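Local coordinates for protein cysteine protease (Xylella fastidiosa, PDB 3OIS) that probably cleaves peptide bonds as a papain-family cysteine peptidase, and binds uridine-5'-diphosphate in a pocket, at residues 130-133 with 134-138; 149-153 with 154-158; 111-115 with 116-120. All blocks are in the same frame, centred on the assembly; numbering follows the deposited sequence. Where two conformers were deposited one is given.

Contact 1 of 3, residues 130-133 with 134-138; sequences IKVL and HKLGV. With UDP (uridine-5'-diphosphate), chain E.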
ATOM      1  N   ILE A 130      -0.297   7.102   6.555  1.00 12.93           N
ATOM      2  CA  ILE A 130       0.309   8.386   6.185  1.00 13.42           C
ATOM      3  C   ILE A 130       0.464   9.337   7.371  1.00 14.02           C
ATOM      4  O   ILE A 130       1.496   9.946   7.557  1.00 13.65           O
ATOM      5  CB  ILE A 130      -0.475   8.987   5.035  1.00 14.71           C
ATOM      6  CG1 ILE A 130      -0.203   8.155   3.795  1.00 13.33           C
ATOM      7  CG2 ILE A 130      -0.012  10.449   4.701  1.00 15.45           C
ATOM      8  CD1 ILE A 130      -1.172   8.597   2.629  1.00 15.53           C
ATOM      9  N   LYS A 131      -0.533   9.401   8.237  1.00 14.53           N
ATOM     10  CA  LYS A 131      -0.396  10.147   9.473  1.00 14.65           C
ATOM     11  C   LYS A 131       0.810   9.689  10.331  1.00 15.55           C
ATOM     12  O   LYS A 131       1.531  10.544  10.870  1.00 15.68           O
ATOM     13  CB  LYS A 131      -1.655  10.035  10.289  1.00 15.65           C
ATOM     14  CG  LYS A 131      -1.724  11.154  11.383  1.00 15.92           C
ATOM     15  CD  LYS A 131      -2.424  12.407  10.916  1.00 21.07           C
ATOM     16  CE  LYS A 131      -2.474  13.412  11.996  1.00 24.59           C
ATOM     17  NZ  LYS A 131      -2.935  14.642  11.356  1.00 23.51           N
ATOM     18  N   VAL A 132       0.998   8.375  10.503  1.00 14.39           N
ATOM     19  CA  VAL A 132       2.159   7.814  11.173  1.00 14.93           C
ATOM     20  C   VAL A 132       3.439   8.326  10.506  1.00 13.72           C
ATOM     21  O   VAL A 132       4.286   8.884  11.173  1.00 16.87           O
ATOM     22  CB  VAL A 132       2.189   6.269  11.150  1.00 14.17           C
ATOM     23  CG1 VAL A 132       3.459   5.736  11.751  1.00 10.96           C
ATOM     24  CG2 VAL A 132       0.945   5.700  11.884  1.00 15.06           C
ATOM     25  N   LEU A 133       3.526   8.209   9.172  1.00 13.92           N
ATOM     26  CA  LEU A 133       4.727   8.741   8.503  1.00 13.46           C
ATOM     27  C   LEU A 133       4.978  10.224   8.713  1.00 15.59           C
ATOM     28  O   LEU A 133       6.159  10.614   8.701  1.00 15.71           O
ATOM     29  CB  LEU A 133       4.695   8.397   7.024  1.00 13.05           C
ATOM     30  CG  LEU A 133       4.758   6.908   6.751  1.00 13.97           C
ATOM     31  CD1 LEU A 133       4.547   6.612   5.177  1.00 14.50           C
ATOM     32  CD2 LEU A 133       6.032   6.259   7.251  1.00 14.67           C
ATOM     33  N   HIS A 134       3.914  11.019   8.799  1.00 15.80           N
ATOM     34  CA  HIS A 134       4.017  12.481   8.914  1.00 18.04           C
ATOM     35  C   HIS A 134       4.444  12.896  10.325  1.00 16.68           C
ATOM     36  O   HIS A 134       5.330  13.741  10.479  1.00 16.58           O
ATOM     37  CB  HIS A 134       2.690  13.127   8.591  1.00 17.03           C
ATOM     38  CG  HIS A 134       2.759  14.623   8.466  1.00 19.66           C
ATOM     39  ND1 HIS A 134       1.666  15.452   8.679  1.00 20.76           N
ATOM     40  CD2 HIS A 134       3.798  15.435   8.131  1.00 17.61           C
ATOM     41  CE1 HIS A 134       2.027  16.712   8.470  1.00 19.70           C
ATOM     42  NE2 HIS A 134       3.315  16.738   8.150  1.00 19.14           N
ATOM     43  N   LYS A 135       3.797  12.314  11.333  1.00 18.08           N
ATOM     44  CA  LYS A 135       4.008  12.697  12.726  1.00 18.70           C
ATOM     45  C   LYS A 135       5.077  11.906  13.472  1.00 19.07           C
ATOM     46  O   LYS A 135       5.744  12.478  14.360  1.00 21.02           O
ATOM     47  CB  LYS A 135       2.694  12.529  13.499  1.00 19.83           C
ATOM     48  CG  LYS A 135       1.566  13.341  12.938  1.00 17.53           C
ATOM     49  CD  LYS A 135       1.777  14.850  13.011  1.00 24.40           C
ATOM     50  CE  LYS A 135       0.568  15.574  12.432  1.00 26.58           C
ATOM     51  NZ  LYS A 135       0.739  17.039  12.451  1.00 30.58           N
ATOM     52  N   LEU A 136       5.276  10.612  13.147  1.00 16.92           N
ATOM     53  CA  LEU A 136       6.219   9.744  13.833  0.50 17.08           C
ATOM     54  C   LEU A 136       7.394   9.375  12.922  1.00 16.57           C
ATOM     55  O   LEU A 136       8.450   9.068  13.396  1.00 18.08           O
ATOM     56  CB  LEU A 136       5.528   8.469  14.296  0.50 16.75           C
ATOM     57  CG  LEU A 136       4.234   8.700  15.089  0.50 16.74           C
ATOM     58  CD1 LEU A 136       3.701   7.409  15.708  0.50 18.55           C
ATOM     59  CD2 LEU A 136       4.430   9.793  16.162  0.50 14.01           C
ATOM     60  N   GLY A 137       7.169   9.323  11.587  1.00 16.67           N
ATOM     61  CA  GLY A 137       8.222   8.760  10.721  1.00 15.74           C
ATOM     62  C   GLY A 137       8.159   7.238  10.662  1.00 17.76           C
ATOM     63  O   GLY A 137       7.029   6.610  10.804  1.00 17.76           O
ATOM     64  N   VAL A 138       9.291   6.615  10.411  1.00 14.26           N
ATOM     65  CA  VAL A 138       9.422   5.155  10.412  1.00 14.08           C
ATOM     66  C   VAL A 138      10.887   4.808  10.593  1.00 15.24           C
ATOM     67  O   VAL A 138      11.773   5.475   9.996  1.00 17.72           O
ATOM     68  CB  VAL A 138       8.864   4.507   9.088  1.00 12.88           C
ATOM     69  CG1 VAL A 138       9.471   5.193   7.786  1.00 16.02           C
ATOM     70  CG2 VAL A 138       9.009   2.990   9.101  1.00 13.46           C
TER
HETATM   71  N1  UDP E 292      -3.291  17.243   5.454  1.00 16.50           N
HETATM   72  C2  UDP E 292      -3.036  16.743   4.207  1.00 14.97           C
HETATM   73  N3  UDP E 292      -1.717  16.714   3.770  1.00 14.54           N
HETATM   74  C4  UDP E 292      -0.703  17.160   4.554  1.00 15.48           C
HETATM   75  C5  UDP E 292      -0.955  17.716   5.822  1.00 16.83           C
HETATM   76  C6  UDP E 292      -2.275  17.635   6.287  1.00 16.94           C
HETATM   77  O2  UDP E 292      -3.887  16.322   3.489  1.00 13.61           O
HETATM   78  O4  UDP E 292       0.456  17.175   4.026  1.00 14.13           O
HETATM   79  C1' UDP E 292      -4.744  17.366   5.822  1.00 17.20           C
HETATM   80  C2' UDP E 292      -5.415  16.051   6.152  1.00 19.48           C
HETATM   81  O2' UDP E 292      -6.788  16.244   5.818  1.00 16.98           O
HETATM   82  C3' UDP E 292      -5.244  16.066   7.620  1.00 18.83           C
HETATM   83  C4' UDP E 292      -5.538  17.542   7.972  1.00 19.83           C
HETATM   84  O4' UDP E 292      -4.911  18.290   6.907  1.00 19.50           O
HETATM   85  O3' UDP E 292      -6.267  15.237   8.166  1.00 18.71           O
HETATM   86  C5' UDP E 292      -5.003  17.881   9.360  1.00 18.87           C
HETATM   87  O5' UDP E 292      -3.588  17.713   9.310  1.00 22.70           O
HETATM   88  PA  UDP E 292      -2.611  18.286  10.339  1.00 24.54           P
HETATM   89  O1A UDP E 292      -1.275  17.651  10.310  1.00 23.18           O
HETATM   90  O2A UDP E 292      -2.613  19.776  10.308  1.00 25.95           O
HETATM   91  O3A UDP E 292      -3.397  17.805  11.682  1.00 32.94           O
HETATM   92  PB  UDP E 292      -3.014  17.700  13.249  1.00 34.50           P
HETATM   93  O1B UDP E 292      -4.064  18.396  13.985  1.00 39.37           O
HETATM   94  O2B UDP E 292      -2.926  16.282  13.481  1.00 32.20           O
HETATM   95  O3B UDP E 292      -1.687  18.315  13.574  1.00 36.52           O
HETATM   96  O   HOH W   1      -1.032  15.155   9.202  1.00 20.28           O

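Contact 2 of 3, residues 149-153 with 154-158; sequences TPADP and RTEEF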
ATOM      1  N   THR A 149       3.484 -13.666  12.332  1.00 14.83           N
ATOM      2  CA  THR A 149       2.609 -14.500  13.180  1.00 16.89           C
ATOM      3  C   THR A 149       1.187 -13.955  13.119  1.00 15.41           C
ATOM      4  O   THR A 149       0.984 -12.758  13.428  1.00 15.54           O
ATOM      5  CB  THR A 149       3.061 -14.494  14.630  1.00 17.68           C
ATOM      6  OG1 THR A 149       4.401 -15.020  14.728  1.00 19.43           O
ATOM      7  CG2 THR A 149       2.189 -15.392  15.447  1.00 16.71           C
ATOM      8  N   PRO A 150       0.208 -14.788  12.725  1.00 16.63           N
ATOM      9  CA  PRO A 150      -1.143 -14.244  12.500  1.00 15.52           C
ATOM     10  C   PRO A 150      -1.986 -14.245  13.777  1.00 14.04           C
ATOM     11  O   PRO A 150      -1.568 -14.832  14.851  1.00 14.82           O
ATOM     12  CB  PRO A 150      -1.758 -15.194  11.457  1.00 16.21           C
ATOM     13  CG  PRO A 150      -1.018 -16.588  11.769  1.00 16.20           C
ATOM     14  CD  PRO A 150       0.396 -16.155  12.149  1.00 17.63           C
ATOM     15  N   ALA A 151      -3.143 -13.613  13.694  1.00 12.95           N
ATOM     16  CA  ALA A 151      -4.151 -13.743  14.749  1.00 13.89           C
ATOM     17  C   ALA A 151      -4.490 -15.186  14.956  1.00 15.27           C
ATOM     18  O   ALA A 151      -4.535 -15.972  14.022  1.00 14.39           O
ATOM     19  CB  ALA A 151      -5.341 -12.926  14.457  1.00 14.78           C
ATOM     20  N   ASP A 152      -4.654 -15.592  16.226  1.00 14.10           N
ATOM     21  CA  ASP A 152      -5.197 -16.913  16.517  1.00 16.31           C
ATOM     22  C   ASP A 152      -6.622 -17.133  15.938  1.00 16.82           C
ATOM     23  O   ASP A 152      -7.510 -16.274  16.030  1.00 18.18           O
ATOM     24  CB  ASP A 152      -5.242 -17.057  18.036  1.00 18.18           C
ATOM     25  CG  ASP A 152      -5.822 -18.399  18.457  1.00 22.74           C
ATOM     26  OD1 ASP A 152      -5.132 -19.411  18.332  1.00 26.14           O
ATOM     27  OD2 ASP A 152      -7.002 -18.421  18.824  1.00 24.84           O
ATOM     28  N   PRO A 153      -6.826 -18.238  15.219  1.00 18.86           N
ATOM     29  CA  PRO A 153      -8.102 -18.365  14.510  1.00 20.13           C
ATOM     30  C   PRO A 153      -9.286 -18.501  15.451  1.00 22.63           C
ATOM     31  O   PRO A 153     -10.379 -17.973  15.158  1.00 23.55           O
ATOM     32  CB  PRO A 153      -7.900 -19.617  13.588  1.00 21.71           C
ATOM     33  CG  PRO A 153      -6.585 -20.242  14.002  1.00 19.27           C
ATOM     34  CD  PRO A 153      -5.829 -19.228  14.784  1.00 19.39           C
ATOM     35  N   ARG A 154      -9.102 -19.106  16.625  1.00 22.10           N
ATOM     36  CA  ARG A 154     -10.258 -19.144  17.534  1.00 23.83           C
ATOM     37  C   ARG A 154     -10.587 -17.808  18.182  1.00 22.66           C
ATOM     38  O   ARG A 154     -11.777 -17.414  18.258  1.00 24.87           O
ATOM     39  CB  ARG A 154     -10.065 -20.164  18.653  1.00 24.42           C
ATOM     40  CG  ARG A 154     -10.289 -21.529  18.180  1.00 25.74           C
ATOM     41  CD  ARG A 154     -10.577 -22.407  19.357  1.00 26.45           C
ATOM     42  NE  ARG A 154     -10.793 -23.742  18.833  1.00 22.33           N
ATOM     43  CZ  ARG A 154     -10.279 -24.872  19.299  1.00 21.12           C
ATOM     44  NH1 ARG A 154      -9.528 -24.903  20.412  1.00 26.83           N
ATOM     45  NH2 ARG A 154     -10.518 -25.996  18.620  1.00 20.67           N
ATOM     46  N   THR A 155      -9.599 -17.118  18.712  1.00 20.58           N
ATOM     47  CA  THR A 155      -9.893 -15.871  19.433  1.00 18.94           C
ATOM     48  C   THR A 155      -9.897 -14.627  18.526  1.00 18.44           C
ATOM     49  O   THR A 155     -10.379 -13.547  18.917  1.00 18.08           O
ATOM     50  CB  THR A 155      -8.869 -15.586  20.533  1.00 20.07           C
ATOM     51  OG1 THR A 155      -7.613 -15.336  19.857  1.00 19.08           O
ATOM     52  CG2 THR A 155      -8.776 -16.800  21.523  1.00 20.25           C
ATOM     53  N   GLU A 156      -9.324 -14.792  17.344  1.00 16.69           N
ATOM     54  CA  GLU A 156      -9.059 -13.718  16.346  1.00 18.69           C
ATOM     55  C   GLU A 156      -8.275 -12.547  16.952  1.00 18.24           C
ATOM     56  O   GLU A 156      -8.457 -11.422  16.563  1.00 16.38           O
ATOM     57  CB  GLU A 156     -10.301 -13.258  15.577  1.00 21.99           C
ATOM     58  CG  GLU A 156     -10.782 -14.329  14.518  1.00 27.24           C
ATOM     59  CD  GLU A 156      -9.825 -14.637  13.291  1.00 31.60           C
ATOM     60  OE1 GLU A 156      -8.689 -14.132  13.141  1.00 24.93           O
ATOM     61  OE2 GLU A 156     -10.284 -15.441  12.435  1.00 38.29           O
ATOM     62  N   GLU A 157      -7.449 -12.872  17.955  1.00 16.37           N
ATOM     63  CA  GLU A 157      -6.537 -11.944  18.595  1.00 17.28           C
ATOM     64  C   GLU A 157      -5.111 -12.404  18.342  1.00 15.28           C
ATOM     65  O   GLU A 157      -4.839 -13.586  18.377  1.00 15.68           O
ATOM     66  CB  GLU A 157      -6.729 -11.990  20.124  1.00 18.63           C
ATOM     67  CG  GLU A 157      -6.005 -10.801  20.843  1.00 22.71           C
ATOM     68  CD  GLU A 157      -6.296 -10.666  22.342  0.70 28.99           C
ATOM     69  OE1 GLU A 157      -7.314 -11.248  22.810  1.00 31.99           O
ATOM     70  OE2 GLU A 157      -5.484  -9.962  23.040  1.00 30.10           O
ATOM     71  N   PHE A 158      -4.172 -11.471  18.203  1.00 13.98           N
ATOM     72  CA  PHE A 158      -2.807 -11.905  18.170  1.00 15.63           C
ATOM     73  C   PHE A 158      -2.412 -12.693  19.449  1.00 16.52           C
ATOM     74  O   PHE A 158      -2.792 -12.296  20.568  1.00 18.46           O
ATOM     75  CB  PHE A 158      -1.869 -10.705  18.059  1.00 14.95           C
ATOM     76  CG  PHE A 158      -1.793 -10.175  16.672  1.00 12.49           C
ATOM     77  CD1 PHE A 158      -1.333 -11.006  15.634  1.00 13.58           C
ATOM     78  CD2 PHE A 158      -2.230  -8.884  16.381  1.00 13.56           C
ATOM     79  CE1 PHE A 158      -1.334 -10.508  14.298  1.00 13.62           C
ATOM     80  CE2 PHE A 158      -2.227  -8.376  15.046  1.00 14.90           C
ATOM     81  CZ  PHE A 158      -1.742  -9.193  14.023  1.00 14.24           C
TER

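Contact 3 of 3, residues 111-115 with 116-120; sequences ERKIE and GHVNY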
ATOM      1  N   GLU A 111      -0.485   2.600  13.143  1.00 14.47           N
ATOM      2  CA  GLU A 111      -1.797   2.802  12.514  1.00 12.33           C
ATOM      3  C   GLU A 111      -2.908   2.313  13.451  1.00 11.76           C
ATOM      4  O   GLU A 111      -3.904   2.957  13.560  1.00 13.01           O
ATOM      5  CB  GLU A 111      -1.937   1.981  11.216  1.00 12.46           C
ATOM      6  CG  GLU A 111      -1.103   2.501  10.091  1.00 13.93           C
ATOM      7  CD  GLU A 111      -1.043   1.550   8.895  1.00 12.50           C
ATOM      8  OE1 GLU A 111      -0.821   0.351   9.076  1.00 14.70           O
ATOM      9  OE2 GLU A 111      -1.312   2.067   7.768  1.00 13.40           O
ATOM     10  N   ARG A 112      -2.702   1.211  14.148  1.00 13.42           N
ATOM     11  CA  ARG A 112      -3.780   0.586  14.965  1.00 14.20           C
ATOM     12  C   ARG A 112      -3.918   1.318  16.342  1.00 16.23           C
ATOM     13  O   ARG A 112      -4.805   1.026  17.069  1.00 17.35           O
ATOM     14  CB  ARG A 112      -3.506  -0.886  15.133  1.00 13.46           C
ATOM     15  CG  ARG A 112      -3.887  -1.535  13.699  1.00 15.17           C
ATOM     16  CD  ARG A 112      -3.656  -3.042  13.727  1.00 13.22           C
ATOM     17  NE  ARG A 112      -2.233  -3.137  13.829  1.00 21.68           N
ATOM     18  CZ  ARG A 112      -1.620  -3.968  14.609  1.00 18.31           C
ATOM     19  NH1 ARG A 112      -2.335  -4.867  15.312  1.00 20.76           N
ATOM     20  NH2 ARG A 112      -0.300  -3.922  14.618  1.00 18.78           N
ATOM     21  N   LYS A 113      -3.017   2.252  16.638  1.00 14.77           N
ATOM     22  CA  LYS A 113      -3.229   3.242  17.749  1.00 14.89           C
ATOM     23  C   LYS A 113      -4.249   4.273  17.359  1.00 16.79           C
ATOM     24  O   LYS A 113      -4.885   4.893  18.249  1.00 17.84           O
ATOM     25  CB  LYS A 113      -1.907   3.958  18.116  1.00 13.84           C
ATOM     26  CG  LYS A 113      -0.834   2.953  18.663  1.00 16.03           C
ATOM     27  CD  LYS A 113      -1.198   2.246  19.986  1.00 20.92           C
ATOM     28  CE  LYS A 113      -1.190   3.199  21.177  1.00 22.61           C
ATOM     29  NZ  LYS A 113      -1.836   2.510  22.402  1.00 27.36           N
ATOM     30  N   ILE A 114      -4.421   4.545  16.068  1.00 17.65           N
ATOM     31  CA  ILE A 114      -5.389   5.518  15.608  1.00 16.22           C
ATOM     32  C   ILE A 114      -6.791   4.890  15.385  1.00 18.12           C
ATOM     33  O   ILE A 114      -7.828   5.410  15.895  1.00 17.76           O
ATOM     34  CB  ILE A 114      -4.942   6.181  14.230  1.00 16.61           C
ATOM     35  CG1 ILE A 114      -3.616   6.898  14.507  1.00 18.22           C
ATOM     36  CG2 ILE A 114      -5.949   7.189  13.841  1.00 14.13           C
ATOM     37  CD1 ILE A 114      -2.845   7.324  13.216  1.00 18.59           C
ATOM     38  N   GLU A 115      -6.783   3.775  14.639  1.00 18.03           N
ATOM     39  CA  GLU A 115      -8.018   3.086  14.278  1.00 18.83           C
ATOM     40  C   GLU A 115      -7.715   1.570  14.249  1.00 19.26           C
ATOM     41  O   GLU A 115      -6.693   1.158  13.667  1.00 22.05           O
ATOM     42  CB  GLU A 115      -8.408   3.619  12.885  1.00 19.84           C
ATOM     43  CG  GLU A 115      -9.623   2.884  12.254  1.00 20.64           C
ATOM     44  CD  GLU A 115     -10.948   3.574  12.510  1.00 21.17           C
ATOM     45  OE1 GLU A 115     -11.017   4.822  12.682  1.00 19.83           O
ATOM     46  OE2 GLU A 115     -12.003   2.895  12.374  1.00 22.62           O
ATOM     47  N   GLY A 116      -8.596   0.771  14.809  1.00 17.91           N
ATOM     48  CA  GLY A 116      -8.363  -0.675  15.006  1.00 15.74           C
ATOM     49  C   GLY A 116      -7.770  -0.810  16.408  1.00 15.48           C
ATOM     50  O   GLY A 116      -8.053  -0.005  17.332  1.00 17.14           O
ATOM     51  N   HIS A 117      -6.969  -1.844  16.572  1.00 14.14           N
ATOM     52  CA  HIS A 117      -6.386  -2.115  17.903  1.00 13.21           C
ATOM     53  C   HIS A 117      -5.117  -2.953  17.705  1.00 15.12           C
ATOM     54  O   HIS A 117      -5.089  -3.855  16.852  1.00 15.10           O
ATOM     55  CB  HIS A 117      -7.380  -2.808  18.877  1.00 13.01           C
ATOM     56  CG  HIS A 117      -6.881  -2.856  20.285  1.00 16.86           C
ATOM     57  ND1 HIS A 117      -7.349  -2.007  21.273  1.00 18.77           N
ATOM     58  CD2 HIS A 117      -5.922  -3.616  20.859  1.00 17.60           C
ATOM     59  CE1 HIS A 117      -6.701  -2.264  22.403  1.00 14.43           C
ATOM     60  NE2 HIS A 117      -5.826  -3.226  22.169  1.00 24.30           N
ATOM     61  N   VAL A 118      -4.076  -2.645  18.482  1.00 13.50           N
ATOM     62  CA  VAL A 118      -2.792  -3.283  18.281  1.00 16.16           C
ATOM     63  C   VAL A 118      -2.828  -4.761  18.628  1.00 15.04           C
ATOM     64  O   VAL A 118      -2.016  -5.539  18.158  1.00 16.48           O
ATOM     65  CB  VAL A 118      -1.680  -2.551  19.091  1.00 18.17           C
ATOM     66  CG1 VAL A 118      -1.516  -1.151  18.551  1.00 17.26           C
ATOM     67  CG2 VAL A 118      -1.955  -2.568  20.604  1.00 18.74           C
ATOM     68  N   ASN A 119      -3.810  -5.190  19.408  1.00 13.70           N
ATOM     69  CA  ASN A 119      -3.879  -6.614  19.737  1.00 15.20           C
ATOM     70  C   ASN A 119      -4.633  -7.490  18.725  1.00 14.22           C
ATOM     71  O   ASN A 119      -4.711  -8.696  18.931  1.00 16.06           O
ATOM     72  CB  ASN A 119      -4.557  -6.776  21.093  1.00 16.87           C
ATOM     73  CG  ASN A 119      -3.632  -6.324  22.300  1.00 17.98           C
ATOM     74  OD1 ASN A 119      -2.401  -6.206  22.172  1.00 24.44           O
ATOM     75  ND2 ASN A 119      -4.262  -6.181  23.479  1.00 26.40           N
ATOM     76  N   TYR A 120      -5.181  -6.895  17.629  1.00 12.84           N
ATOM     77  CA  TYR A 120      -5.997  -7.594  16.654  0.70 14.17           C
ATOM     78  C   TYR A 120      -5.482  -7.284  15.225  1.00 13.15           C
ATOM     79  O   TYR A 120      -4.882  -6.203  15.028  1.00 13.17           O
ATOM     80  CB  TYR A 120      -7.424  -7.051  16.898  0.70 15.60           C
ATOM     81  CG  TYR A 120      -7.849  -7.386  18.339  0.70 16.17           C
ATOM     82  CD1 TYR A 120      -8.457  -8.624  18.616  0.70 18.69           C
ATOM     83  CD2 TYR A 120      -7.620  -6.485  19.403  0.70 15.94           C
ATOM     84  CE1 TYR A 120      -8.823  -8.978  19.937  0.70 18.07           C
ATOM     85  CE2 TYR A 120      -7.976  -6.824  20.724  0.70 16.98           C
ATOM     86  CZ  TYR A 120      -8.554  -8.078  20.980  0.70 20.78           C
ATOM     87  OH  TYR A 120      -8.911  -8.435  22.249  0.70 21.21           O
TER
HETATM   88  O   HOH W   2      -4.655   0.096  19.819  1.00 19.95           O

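Contact 1 of 3, residues 130-133 with 134-138
K135 N reaches back to K131 O at 2.9 Å in the last regular turn of helix 126-135, and just beyond it V132 O takes both L136 N (2.8 Å) and G137 N. G137 has left helical angles for positive phi, and the chain turns away there toward V138. K131 and K135, one turn apart, run their chains past each other to the same diphosphate, their CE atoms 3.8 Å apart. K131 starts with CG anti to the backbone N (chi1 -162°) and bends at chi2, which carries NZ to O2B of the ligand's beta phosphate at 2.7 Å. K135 NZ spans the two phosphates, giving bonds to O1A and O3B, both 3.0 Å. The ammonium groups sit close, but the diphosphate they share probably offsets their charge. A water in the plane of the H134 ring meets ND1 at 2.8 Å, accepts from K131 NZ and donates to O1A, so the imidazole reaches the alpha phosphate through it. On the inward side L133 CD2 lies alongside V138 CG1 (3.6 Å), facing I107 of helix 104-114. The whole is a helix C-terminus whose last turn supplies lysines that hold the diphosphate of UDP; D41, D44, F45 and Y184 also hydrogen-bond the ligand.

Contact 2 of 3, residues 149-153 with 154-158
An ST turn starting at T155 lies in a tight reversal of the chain that forms this surface loop: D152 and T155 face each other across the bend, and the two arms, 149-153 and 154-158, run back in nearly opposite directions, 154° apart. The carboxylate of D152 reaches across the bend. Its CG stands anti to the backbone N (chi1 179°), and this swings D152 OD2 over the bend to accept T155 N at 2.9 Å. The bond is nearly straight, 164° at the hydrogen, and arrives on the anti side of the carboxylate, a little out of its plane. The T155 side chain crosses that of D152 at about a right angle, and T155 OG1 accepts from E157 N at 3.1 Å, which closes the ST turn. The backbone adds two bonds between the arms. D152 N donates to E157 O at 2.9 Å, coming in well above the carbonyl plane, while E156 N makes a weak bond to D152 O. Thus D152 is gripped through its amide, its carbonyl and its carboxylate. E156 has positive phi, and its chain, bent at chi2, folds back beside the carbonyls of D152 and P153, and E156 OE1 comes within 3.8 Å of A151 CB. At the base of the loop the F158 ring turns in toward the first arm: T149 O meets the edge of the ring, near its plane, at F158 CE1 (3.3 Å), and A151 N lies obliquely to the same carbon. F158 is the buried residue here, packed on A164, while the bend itself stands at the surface. The loop belongs to the long connection between helix 126-135 and helix 170-176, and its F158 end lies against the segment that leads from helix 104-114 to strand 124-125.

Contact 3 of 3, residues 111-115 with 116-120
R112, in the last turn of helix 104-114, reaches over to the loop that follows, where the chain leaves the helix through E115 and G116 and folds into a type I turn from H117 to Y120, closed by Y120 N on H117 O at 3.1 Å. G116 takes positive phi, at angles where a side chain would press on the carbonyl of E115. The R112 chain lies along the loop, with CD 3.5 Å from H117 O, and a bend at chi3 (-68°) turns the guanidinium in against the carbonyls of the turn. NH1 then gathers three of them. R112 NH1 donates to Y120 O at 2.9 Å, near the guanidinium edge and with the donor lifted out of the carbonyl plane. The bonds from R112 NH1 to V118 O (2.9 Å) and H117 O (3.3 Å) are weak, bent at the hydrogen. V118 CA lies over one face of the group. V118 CG1 also rests against K113 CD (3.7 Å), the two side chains crossing at a slant, and a water bridges R112 O to V118 N. The remaining guanidinium nitrogens are held too: NE by Y108 O and NH2 by A164 O, with the Y108 ring in a cation-pi contact. A buried arginine whose positive charge faces several carbonyl oxygens and an aromatic ring probably stays ionised, and probably helps hold the loop to the helix end.

How the contacts relate
Along the chain, contact 3 comes first, then contact 1, then contact 2, and in space contact 3 is the middle one. Its centre is about 15 Å from each of the others, whereas the centres of contacts 1 and 2 are about 27 Å apart and their nearest atoms about 15 Å. Contacts 1 and 3 meet through neighbouring helices, where V132 CG2 packs on E111 N at 3.6 Å. Contacts 3 and 2 join through the backbone, with F158 N at 2.9 Å from N119 O in a probable hydrogen bond. Of the three, only contact 1 touches UDP; the E115 side chain is still about 12 Å from it, and contact 2 lies away from the site.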